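Local coordinates for actin-related protein 8 (Homo sapiens, PDB 4FO0), which is an actin-family protein and proposed core subunit of the INO80 chromatin-remodelling complex that binds ATP, does not polymerise and is thought to serve in transcription and probably DNA repair, at residues D58-R63 with M307-L312; N123-T128 with R337-P342; C320-D325 with E353-P358; D331-I336 with A343-F348. All blocks are in the same frame, centred on the assembly; numbering follows the deposited sequence.

Contact 1 (D58-R63 with M307-L312); sequences DSWLLR and MDCLLL
Trp60 carries its CG anti to the backbone N and beside the carbonyl carbon (chi1 -178°), and the benzene half of its indole meets helix 306-319 at Cys309, whose SG is anti to its own carbonyl carbon (chi1 -75°) and turned to Leu61. The two halves of the cysteine thus serve different neighbours. Its CB lies obliquely against the benzene half of the indole, 3.6 Å from Trp60 CE3 and about as far from CZ3. Its sulfur rests against the leucine branch point, Leu61 CG to Cys309 SG being 3.5 Å, and also makes an oblique sulfur-aromatic contact, SG standing 5.1 Å from the centroid of the Trp60 six-membered ring. One turn of helix offers two more groups. Leu310 comes to the tryptophan at its edge, in the ring plane, with CD2 3.5 Å from Trp60 CH2 and the two side chains crossing at about a right angle. Leu312 adds a lighter touch, its CB 4.0 Å from Leu61 CD1. Leu61 CD2 meanwhile lies over the rim of one indole face, so neighbouring loop residues brace each other as both meet the helix. Trp60 NE1 donates a hydrogen bond to Asp255 OD2. An alanine in place of Trp60 would probably open a gap beside Cys309 CB and Leu310 CD2 and leave Asp255 OD2 without this donor. Because Asp255 is an ATP-binding residue and the indole itself stops about 7 Å from the nucleotide, Trp60 is consistent with a second-shell residue of the ATP site of the actin fold.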
# COMPACT_ATOMS: atom_id res chain seq x y z
N ASP A 58 4.08 7.00 -15.74
CA ASP A 58 4.40 5.76 -15.04
C ASP A 58 3.19 4.83 -15.04
O ASP A 58 2.04 5.27 -15.08
CB ASP A 58 4.86 6.04 -13.60
CG ASP A 58 6.38 6.08 -13.45
OD1 ASP A 58 7.08 5.34 -14.18
OD2 ASP A 58 6.87 6.85 -12.60
N SER A 59 3.45 3.54 -14.98
CA SER A 59 2.37 2.59 -14.83
C SER A 59 1.84 2.69 -13.40
O SER A 59 2.60 2.93 -12.46
CB SER A 59 2.89 1.18 -15.11
OG SER A 59 3.93 1.23 -16.08
N TRP A 60 0.54 2.51 -13.24
CA TRP A 60 -0.06 2.41 -11.92
C TRP A 60 -0.86 1.11 -11.74
O TRP A 60 -0.39 0.16 -11.11
CB TRP A 60 -0.94 3.62 -11.66
CG TRP A 60 -1.55 3.62 -10.32
CD1 TRP A 60 -1.34 2.72 -9.31
CD2 TRP A 60 -2.50 4.57 -9.82
NE1 TRP A 60 -2.10 3.06 -8.21
CE2 TRP A 60 -2.83 4.18 -8.50
CE3 TRP A 60 -3.12 5.71 -10.36
CZ2 TRP A 60 -3.73 4.89 -7.72
CZ3 TRP A 60 -4.01 6.41 -9.59
CH2 TRP A 60 -4.31 6.00 -8.28
N LEU A 61 -2.07 1.07 -12.31
CA LEU A 61 -2.87 -0.15 -12.27
C LEU A 61 -2.44 -1.15 -13.36
O LEU A 61 -2.85 -2.30 -13.34
CB LEU A 61 -4.37 0.13 -12.40
CG LEU A 61 -5.08 1.01 -11.38
CD1 LEU A 61 -6.57 0.73 -11.48
CD2 LEU A 61 -4.58 0.80 -9.95
N LEU A 62 -1.64 -0.71 -14.32
CA LEU A 62 -1.06 -1.68 -15.23
C LEU A 62 0.36 -2.03 -14.79
O LEU A 62 0.97 -1.32 -13.98
CB LEU A 62 -1.07 -1.18 -16.67
CG LEU A 62 -2.42 -1.16 -17.37
CD1 LEU A 62 -2.19 -1.02 -18.85
CD2 LEU A 62 -3.20 -2.42 -17.07
N ARG A 63 0.88 -3.13 -15.33
CA ARG A 63 2.19 -3.62 -14.94
C ARG A 63 2.62 -4.61 -16.00
O ARG A 63 1.79 -5.05 -16.80
CB ARG A 63 2.12 -4.31 -13.57
CG ARG A 63 1.03 -5.39 -13.46
CD ARG A 63 0.98 -6.00 -12.07
NE ARG A 63 2.26 -6.58 -11.67
CZ ARG A 63 2.52 -7.04 -10.45
NH1 ARG A 63 1.59 -7.00 -9.52
NH2 ARG A 63 3.71 -7.55 -10.17
N MET A 307 -7.32 9.55 -13.84
CA MET A 307 -8.65 9.84 -13.30
C MET A 307 -9.49 8.56 -13.18
O MET A 307 -10.15 8.33 -12.17
CB MET A 307 -9.38 10.89 -14.16
CG MET A 307 -8.80 12.31 -14.07
SD MET A 307 -8.95 13.00 -12.41
CE MET A 307 -7.27 12.80 -11.83
N ASP A 308 -9.45 7.74 -14.23
CA ASP A 308 -10.11 6.45 -14.26
C ASP A 308 -9.58 5.55 -13.15
O ASP A 308 -10.35 4.87 -12.45
CB ASP A 308 -9.87 5.77 -15.61
CG ASP A 308 -10.59 6.48 -16.74
OD1 ASP A 308 -11.47 7.32 -16.45
OD2 ASP A 308 -10.30 6.18 -17.92
N CYS A 309 -8.26 5.54 -12.99
CA CYS A 309 -7.64 4.75 -11.97
C CYS A 309 -8.09 5.13 -10.58
O CYS A 309 -8.33 4.26 -9.74
CB CYS A 309 -6.13 4.81 -12.09
SG CYS A 309 -5.60 3.82 -13.46
N LEU A 310 -8.21 6.43 -10.32
CA LEU A 310 -8.75 6.87 -9.04
C LEU A 310 -10.18 6.36 -8.87
O LEU A 310 -10.59 5.96 -7.78
CB LEU A 310 -8.71 8.41 -8.91
CG LEU A 310 -7.31 9.02 -8.86
CD1 LEU A 310 -7.40 10.52 -8.92
CD2 LEU A 310 -6.59 8.59 -7.60
N LEU A 311 -10.93 6.37 -9.97
CA LEU A 311 -12.30 5.86 -9.99
C LEU A 311 -12.35 4.37 -9.64
O LEU A 311 -13.12 3.95 -8.77
CB LEU A 311 -12.92 6.09 -11.36
CG LEU A 311 -14.35 5.56 -11.49
CD1 LEU A 311 -15.28 6.33 -10.57
CD2 LEU A 311 -14.80 5.65 -12.93
N LEU A 312 -11.53 3.58 -10.32
CA LEU A 312 -11.47 2.15 -10.07
C LEU A 312 -11.08 1.86 -8.62
O LEU A 312 -11.76 1.07 -7.95
CB LEU A 312 -10.53 1.46 -11.06
CG LEU A 312 -11.00 1.65 -12.52
CD1 LEU A 312 -10.04 1.05 -13.55
CD2 LEU A 312 -12.42 1.11 -12.70

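Contact 2 (N123-T128 with R337-P342); sequences NKWTNT and RHPDSP
Asn123 and Trp125 reach from an extended loop to the type II beta turn His338-Ser341, which lies in the connection between the strands of the hairpin 330-336/343-350. Two side-chain donors bind this connection at separate points. Just ahead of the turn, Asn123 ND2 gives its N-H to Arg337 O at 2.7 Å, approaching in the plane of the carbonyl with an N-H...O angle of 150°. Inside the turn, Trp125 NE1 donates to Asp340 OD2 at 3.0 Å; the acceptor lies in the indole plane, whereas the indole N-H meets the carboxylate from above its plane, the two flat groups standing 87° apart. The turn's own acceptor, His338 O, takes a hydrogen bond from Ser341 OG at 2.9 Å, besides a weak one from Ser341 N, and it is also bonded to Ser121 OG. The guanidinium of Arg337 turns elsewhere, NH1 to Ser121 O and NE to Gln335 OE1. A phenylalanine in place of Trp125 would probably leave Asp340 OD2 without its indole donor and the carboxylate freer to turn. Between the two bonds sits Pro339, whose CB lies over the centre of one indole face as a CH-pi contact, 3.7 Å from the centroid of the Trp125 six-membered ring and 12° off its normal.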
# COMPACT_ATOMS: atom_id res chain seq x y z
N ASN A 123 -14.79 19.56 -10.45
CA ASN A 123 -13.35 19.37 -10.38
C ASN A 123 -12.70 19.88 -11.64
O ASN A 123 -13.28 19.80 -12.71
CB ASN A 123 -12.98 17.90 -10.21
CG ASN A 123 -13.47 17.34 -8.91
OD1 ASN A 123 -13.50 18.03 -7.87
ND2 ASN A 123 -13.87 16.08 -8.94
N LYS A 124 -11.49 20.40 -11.50
CA LYS A 124 -10.77 20.91 -12.67
C LYS A 124 -9.32 20.48 -12.69
O LYS A 124 -8.75 20.07 -11.69
CB LYS A 124 -10.88 22.43 -12.76
CG LYS A 124 -10.55 23.12 -11.47
CD LYS A 124 -11.12 24.50 -11.47
CE LYS A 124 -12.62 24.46 -11.70
NZ LYS A 124 -13.15 25.84 -11.90
N TRP A 125 -8.72 20.56 -13.87
CA TRP A 125 -7.31 20.29 -14.01
C TRP A 125 -6.52 21.26 -13.15
O TRP A 125 -6.90 22.42 -12.99
CB TRP A 125 -6.91 20.51 -15.44
CG TRP A 125 -7.67 19.68 -16.42
CD1 TRP A 125 -8.37 20.13 -17.49
CD2 TRP A 125 -7.77 18.25 -16.46
NE1 TRP A 125 -8.90 19.08 -18.20
CE2 TRP A 125 -8.55 17.91 -17.58
CE3 TRP A 125 -7.26 17.22 -15.65
CZ2 TRP A 125 -8.84 16.60 -17.92
CZ3 TRP A 125 -7.56 15.91 -15.99
CH2 TRP A 125 -8.34 15.61 -17.11
N THR A 126 -5.42 20.78 -12.59
CA THR A 126 -4.45 21.66 -11.96
C THR A 126 -4.05 22.78 -12.92
O THR A 126 -3.77 22.54 -14.10
CB THR A 126 -3.20 20.87 -11.60
OG1 THR A 126 -3.56 19.84 -10.68
CG2 THR A 126 -2.13 21.78 -10.98
N ASN A 127 -4.03 24.02 -12.45
CA ASN A 127 -3.61 25.10 -13.33
C ASN A 127 -2.11 25.15 -13.53
O ASN A 127 -1.34 25.23 -12.57
CB ASN A 127 -4.14 26.45 -12.87
CG ASN A 127 -3.72 27.56 -13.80
OD1 ASN A 127 -4.24 27.69 -14.91
ND2 ASN A 127 -2.75 28.36 -13.37
N THR A 128 -1.70 25.12 -14.78
CA THR A 128 -0.29 25.16 -15.12
C THR A 128 0.02 26.34 -16.05
O THR A 128 1.00 26.31 -16.80
CB THR A 128 0.13 23.85 -15.81
OG1 THR A 128 -0.44 23.80 -17.13
CG2 THR A 128 -0.35 22.64 -15.01
N ARG A 337 -17.05 12.44 -11.33
CA ARG A 337 -16.88 13.88 -11.36
C ARG A 337 -15.48 14.22 -11.87
O ARG A 337 -14.65 14.75 -11.14
CB ARG A 337 -17.09 14.47 -9.96
CG ARG A 337 -18.46 14.18 -9.40
CD ARG A 337 -18.69 14.91 -8.08
NE ARG A 337 -20.10 15.03 -7.75
CZ ARG A 337 -20.85 16.10 -8.05
NH1 ARG A 337 -20.32 17.13 -8.68
NH2 ARG A 337 -22.14 16.13 -7.72
N HIS A 338 -15.23 13.90 -13.13
CA HIS A 338 -13.94 14.21 -13.71
C HIS A 338 -13.87 15.60 -14.27
O HIS A 338 -14.89 16.18 -14.66
CB HIS A 338 -13.61 13.20 -14.80
CG HIS A 338 -13.33 11.83 -14.26
ND1 HIS A 338 -13.13 10.74 -15.07
CD2 HIS A 338 -13.21 11.39 -12.98
CE1 HIS A 338 -12.91 9.68 -14.31
NE2 HIS A 338 -12.95 10.05 -13.04
N PRO A 339 -12.67 16.17 -14.31
CA PRO A 339 -12.56 17.46 -15.00
C PRO A 339 -12.98 17.30 -16.46
O PRO A 339 -12.86 16.20 -17.01
CB PRO A 339 -11.06 17.79 -14.88
CG PRO A 339 -10.53 16.88 -13.79
CD PRO A 339 -11.37 15.64 -13.88
N ASP A 340 -13.50 18.36 -17.08
CA ASP A 340 -13.84 18.32 -18.51
C ASP A 340 -15.07 17.44 -18.79
O ASP A 340 -15.33 17.05 -19.93
CB ASP A 340 -12.65 17.85 -19.35
CG ASP A 340 -11.70 18.99 -19.75
OD1 ASP A 340 -11.90 20.14 -19.30
OD2 ASP A 340 -10.75 18.71 -20.53
N SER A 341 -15.80 17.12 -17.74
CA SER A 341 -17.05 16.40 -17.89
C SER A 341 -18.08 16.85 -16.84
O SER A 341 -17.76 17.63 -15.93
CB SER A 341 -16.83 14.88 -17.81
OG SER A 341 -16.00 14.55 -16.72
N PRO A 342 -19.33 16.42 -17.02
CA PRO A 342 -20.42 16.74 -16.09
C PRO A 342 -20.33 15.89 -14.83
O PRO A 342 -19.59 14.92 -14.84
CB PRO A 342 -21.67 16.40 -16.88
CG PRO A 342 -21.20 15.50 -18.00
CD PRO A 342 -19.80 15.82 -18.28

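Contact 3 (C320-D325 with E353-P358); sequences CHLDQD and EKLQAP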
# COMPACT_ATOMS: atom_id res chain seq x y z
N CYS A 320 -16.41 -3.79 -3.13
CA CYS A 320 -15.77 -5.05 -2.78
C CYS A 320 -15.91 -5.40 -1.30
O CYS A 320 -15.87 -4.52 -0.43
CB CYS A 320 -14.31 -5.03 -3.23
SG CYS A 320 -14.17 -5.07 -5.05
N HIS A 321 -16.10 -6.68 -1.02
CA HIS A 321 -16.26 -7.15 0.36
C HIS A 321 -15.74 -8.57 0.44
O HIS A 321 -15.58 -9.22 -0.59
CB HIS A 321 -17.74 -7.11 0.77
CG HIS A 321 -18.61 -8.04 -0.04
ND1 HIS A 321 -18.84 -9.35 0.32
CD2 HIS A 321 -19.28 -7.84 -1.20
CE1 HIS A 321 -19.62 -9.92 -0.58
NE2 HIS A 321 -19.90 -9.03 -1.51
N LEU A 322 -15.47 -9.05 1.66
CA LEU A 322 -15.13 -10.46 1.88
C LEU A 322 -16.16 -11.14 2.79
O LEU A 322 -15.81 -11.87 3.72
CB LEU A 322 -13.73 -10.60 2.47
CG LEU A 322 -12.58 -10.28 1.53
CD1 LEU A 322 -11.29 -10.09 2.32
CD2 LEU A 322 -12.42 -11.39 0.51
N ASP A 323 -17.43 -10.89 2.51
CA ASP A 323 -18.52 -11.40 3.33
C ASP A 323 -19.37 -12.43 2.55
O ASP A 323 -20.09 -12.07 1.61
CB ASP A 323 -19.36 -10.21 3.78
CG ASP A 323 -20.52 -10.60 4.68
OD1 ASP A 323 -20.77 -11.82 4.86
OD2 ASP A 323 -21.20 -9.68 5.20
N GLN A 324 -19.29 -13.71 2.92
CA GLN A 324 -20.07 -14.76 2.23
C GLN A 324 -21.55 -14.43 2.17
O GLN A 324 -22.25 -14.80 1.22
CB GLN A 324 -19.93 -16.11 2.91
CG GLN A 324 -18.69 -16.87 2.55
CD GLN A 324 -18.66 -17.29 1.09
OE1 GLN A 324 -17.77 -16.87 0.34
NE2 GLN A 324 -19.60 -18.14 0.68
N ASP A 325 -22.03 -13.75 3.20
CA ASP A 325 -23.46 -13.59 3.39
C ASP A 325 -24.10 -12.50 2.53
O ASP A 325 -25.32 -12.44 2.41
CB ASP A 325 -23.77 -13.39 4.87
CG ASP A 325 -23.32 -14.57 5.72
OD1 ASP A 325 -23.39 -15.72 5.23
OD2 ASP A 325 -22.86 -14.35 6.86
N GLU A 353 -18.68 -10.59 -8.53
CA GLU A 353 -17.51 -9.76 -8.75
C GLU A 353 -17.09 -8.99 -7.47
O GLU A 353 -15.90 -8.84 -7.19
CB GLU A 353 -17.78 -8.81 -9.92
CG GLU A 353 -19.26 -8.52 -10.11
CD GLU A 353 -19.97 -9.53 -11.00
OE1 GLU A 353 -21.14 -9.84 -10.70
OE2 GLU A 353 -19.39 -9.99 -12.01
N LYS A 354 -18.05 -8.54 -6.68
CA LYS A 354 -17.72 -7.80 -5.46
C LYS A 354 -16.94 -8.62 -4.45
O LYS A 354 -16.24 -8.06 -3.62
CB LYS A 354 -18.97 -7.24 -4.78
CG LYS A 354 -19.69 -6.17 -5.58
CD LYS A 354 -20.92 -5.69 -4.84
CE LYS A 354 -22.00 -6.74 -4.84
NZ LYS A 354 -23.09 -6.29 -3.95
N LEU A 355 -17.09 -9.94 -4.53
CA LEU A 355 -16.40 -10.87 -3.62
C LEU A 355 -15.23 -11.59 -4.29
O LEU A 355 -14.21 -11.82 -3.68
CB LEU A 355 -17.38 -11.89 -3.06
CG LEU A 355 -16.80 -13.04 -2.22
CD1 LEU A 355 -16.24 -12.54 -0.88
CD2 LEU A 355 -17.90 -14.04 -1.99
N GLN A 356 -15.39 -11.93 -5.57
CA GLN A 356 -14.32 -12.55 -6.32
C GLN A 356 -13.02 -11.74 -6.30
O GLN A 356 -11.95 -12.27 -6.02
CB GLN A 356 -14.76 -12.77 -7.76
CG GLN A 356 -15.89 -13.78 -7.91
CD GLN A 356 -16.46 -13.78 -9.31
OE1 GLN A 356 -16.89 -12.75 -9.81
NE2 GLN A 356 -16.43 -14.93 -9.95
N ALA A 357 -13.13 -10.44 -6.60
CA ALA A 357 -11.94 -9.61 -6.78
C ALA A 357 -11.02 -9.56 -5.55
O ALA A 357 -9.82 -9.76 -5.67
CB ALA A 357 -12.36 -8.22 -7.21
N PRO A 358 -11.58 -9.26 -4.37
CA PRO A 358 -10.77 -9.21 -3.15
C PRO A 358 -10.15 -10.56 -2.85
O PRO A 358 -9.05 -10.63 -2.30
CB PRO A 358 -11.79 -8.87 -2.05
CG PRO A 358 -12.95 -8.28 -2.77
CD PRO A 358 -12.98 -8.85 -4.16
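Leu355 is the chief projection from the short helix 353-359, and the chain 320-325 bends round it. Its CD1 branch fits into a hollow of the backbone, 3.4 Å from His321 O and 3.6 Å from Leu322 CA, while its CD2 meets Gln324 OE1 from across, the two side chains at about a right angle. A flat wall beside this hollow is supplied by the imidazole of His321, which lies with one face over Leu355 CA and reaches Lys354 CB with CD2 at 3.6 Å. Its CG sits between the backbone N and the carbonyl carbon (chi1 63°), and the hydrogen bond from Asp323 N to His321 ND1, in the ring plane, would help fix the ring's rotation. Pro358 makes a second bump: its CG enters a notch between Cys320 CB, 3.6 Å away, and His321 O, and Leu322 runs alongside it, pointing the other way, with Leu322 CD2 3.6 Å from Pro358 CB. The polar clasp is single, His321 N donating to Lys354 O at 2.9 Å. Lys354 sends its amino group away to His332 NE2. Cys320 is where the chain leaves helix 306-319, so the contact closes the end of one helix against the flank of another, a buried joint of the actin fold whose Cys320 side chain comes within about 6 Å of the bound ATP.

Contact 4 (D331-I336 with A343-F348); sequences DHEFQI and ALLYQF
Backbone bonds pair His332 with Phe348, Phe334 with Tyr346 and Ile336 with Leu344 in antiparallel fashion; among the straighter are Leu344 N to Ile336 O at 2.9 Å and Tyr346 N to Phe334 O at 2.7 Å. Between them, Glu333 with Gln347 and Gln335 with Leu345 are non-hydrogen-bonded pairs, their side chains on the other face of the sheet. Aromatic contacts centre on Phe334. Its CG lies between the backbone N and the carbonyl carbon (chi1 67°), and Tyr346 CB comes over the rim of one ring face, 3.5 Å from Phe334 CE1. The Phe334 and Tyr346 rings are near parallel, planes 9° apart, yet slid so far that they barely overlap. Toward Phe348 the same ring turns its edge, an offset edge-to-face pair with centroids 5.6 Å apart. Apolar contacts continue the row where Ile336 CD1 meets Tyr346 CE2 at 3.5 Å. Polar contact between side chains across the strands is carried by Glu333 and Gln347, lying side by side: Gln347 NE2 donates to the anti side of Glu333 OE2 at 3.1 Å. Farther out, Asp331 forms a salt bridge with Arg349. Phe334, Tyr346 and Phe348 form an aromatic cluster; with Ile336, this face of the beta hairpin packs on helix 306-319, and strand 115-118 extends the hairpin into a three-stranded antiparallel sheet.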
# COMPACT_ATOMS: atom_id res chain seq x y z
N ASP A 331 -28.46 -3.77 -6.70
CA ASP A 331 -28.50 -2.53 -7.44
C ASP A 331 -27.63 -1.49 -6.74
O ASP A 331 -27.78 -1.24 -5.55
CB ASP A 331 -29.93 -2.05 -7.62
CG ASP A 331 -30.65 -2.83 -8.71
OD1 ASP A 331 -30.04 -3.08 -9.76
OD2 ASP A 331 -31.83 -3.20 -8.50
N HIS A 332 -26.68 -0.95 -7.50
CA HIS A 332 -25.73 0.03 -6.99
C HIS A 332 -25.72 1.29 -7.86
O HIS A 332 -26.17 1.30 -9.01
CB HIS A 332 -24.32 -0.55 -6.97
CG HIS A 332 -24.17 -1.77 -6.12
ND1 HIS A 332 -24.06 -1.70 -4.74
CD2 HIS A 332 -24.09 -3.08 -6.44
CE1 HIS A 332 -23.93 -2.92 -4.26
NE2 HIS A 332 -23.95 -3.78 -5.27
N GLU A 333 -25.18 2.37 -7.31
CA GLU A 333 -24.95 3.53 -8.14
C GLU A 333 -23.63 4.15 -7.76
O GLU A 333 -23.17 4.01 -6.63
CB GLU A 333 -26.07 4.54 -7.99
CG GLU A 333 -26.12 5.21 -6.63
CD GLU A 333 -27.39 6.03 -6.43
OE1 GLU A 333 -27.46 6.78 -5.43
OE2 GLU A 333 -28.31 5.91 -7.29
N PHE A 334 -23.00 4.81 -8.72
CA PHE A 334 -21.77 5.53 -8.44
C PHE A 334 -21.71 6.80 -9.25
O PHE A 334 -22.38 6.93 -10.28
CB PHE A 334 -20.56 4.63 -8.70
CG PHE A 334 -20.35 4.27 -10.15
CD1 PHE A 334 -21.00 3.18 -10.71
CD2 PHE A 334 -19.48 4.99 -10.95
CE1 PHE A 334 -20.80 2.83 -12.06
CE2 PHE A 334 -19.26 4.65 -12.29
CZ PHE A 334 -19.92 3.56 -12.84
N GLN A 335 -20.89 7.74 -8.79
CA GLN A 335 -20.68 9.01 -9.48
C GLN A 335 -19.38 9.07 -10.27
O GLN A 335 -18.42 8.39 -9.96
CB GLN A 335 -20.67 10.16 -8.47
CG GLN A 335 -21.97 10.33 -7.72
CD GLN A 335 -21.98 11.61 -6.89
OE1 GLN A 335 -21.06 12.43 -6.99
NE2 GLN A 335 -23.01 11.78 -6.08
N ILE A 336 -19.36 9.90 -11.31
CA ILE A 336 -18.09 10.32 -11.87
C ILE A 336 -18.07 11.84 -11.92
O ILE A 336 -18.98 12.45 -12.45
CB ILE A 336 -17.83 9.77 -13.27
CG1 ILE A 336 -18.04 8.24 -13.31
CG2 ILE A 336 -16.42 10.13 -13.69
CD1 ILE A 336 -17.66 7.60 -14.66
N ALA A 343 -21.05 16.26 -13.77
CA ALA A 343 -21.19 15.36 -12.62
C ALA A 343 -22.18 14.28 -13.02
O ALA A 343 -23.37 14.57 -13.19
CB ALA A 343 -21.68 16.10 -11.38
N LEU A 344 -21.69 13.06 -13.18
CA LEU A 344 -22.49 11.92 -13.65
C LEU A 344 -22.85 10.94 -12.55
O LEU A 344 -22.07 10.66 -11.64
CB LEU A 344 -21.73 11.18 -14.74
CG LEU A 344 -21.51 11.98 -16.01
CD1 LEU A 344 -20.49 11.26 -16.87
CD2 LEU A 344 -22.82 12.12 -16.77
N LEU A 345 -24.06 10.40 -12.66
CA LEU A 345 -24.51 9.35 -11.75
C LEU A 345 -24.94 8.12 -12.54
O LEU A 345 -25.79 8.21 -13.41
CB LEU A 345 -25.68 9.84 -10.91
CG LEU A 345 -26.23 8.75 -10.00
CD1 LEU A 345 -25.26 8.53 -8.86
CD2 LEU A 345 -27.60 9.14 -9.50
N TYR A 346 -24.34 6.98 -12.20
CA TYR A 346 -24.58 5.71 -12.88
C TYR A 346 -25.32 4.69 -12.00
O TYR A 346 -24.93 4.45 -10.85
CB TYR A 346 -23.25 5.08 -13.28
CG TYR A 346 -22.59 5.67 -14.49
CD1 TYR A 346 -22.82 5.12 -15.76
CD2 TYR A 346 -21.71 6.73 -14.38
CE1 TYR A 346 -22.20 5.64 -16.88
CE2 TYR A 346 -21.09 7.27 -15.51
CZ TYR A 346 -21.34 6.71 -16.75
OH TYR A 346 -20.74 7.22 -17.88
N GLN A 347 -26.37 4.09 -12.55
CA GLN A 347 -26.96 2.89 -11.96
C GLN A 347 -26.24 1.67 -12.50
O GLN A 347 -25.94 1.58 -13.70
CB GLN A 347 -28.43 2.74 -12.34
CG GLN A 347 -29.29 3.94 -12.04
CD GLN A 347 -29.22 4.35 -10.59
OE1 GLN A 347 -29.41 3.53 -9.69
NE2 GLN A 347 -28.93 5.62 -10.35
N PHE A 348 -25.94 0.71 -11.64
CA PHE A 348 -25.72 -0.62 -12.19
C PHE A 348 -25.77 -1.77 -11.22
O PHE A 348 -25.77 -1.59 -10.00
CB PHE A 348 -24.51 -0.69 -13.10
CG PHE A 348 -23.24 -1.02 -12.40
CD1 PHE A 348 -22.30 -1.85 -13.02
CD2 PHE A 348 -22.96 -0.49 -11.16
CE1 PHE A 348 -21.11 -2.15 -12.40
CE2 PHE A 348 -21.77 -0.79 -10.52
CZ PHE A 348 -20.85 -1.62 -11.14

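Helix 306-319 ties the four contacts together. Contact 1 uses its first turns, contact 3 starts where it ends, and the hairpin of contact 4 packs along it through Leu311; contact 2 holds the turn of that hairpin, His338 and Pro339 touching Met307. In the chain, contact 1 is complete before contacts 3 and 4 begin, contact 4 is nested inside contact 3, and contact 2 crosses the other three. Centres of contacts 1 and 2 lie about 17 Å apart, those of contacts 2 and 3 about 32 Å. By analogy with actin, helix and hairpin probably belong to subdomain 4, which contacts 1 and 2 would join to the subdomain 2 region, contact 1 near the ATP site and contact 2 at the surface away from it.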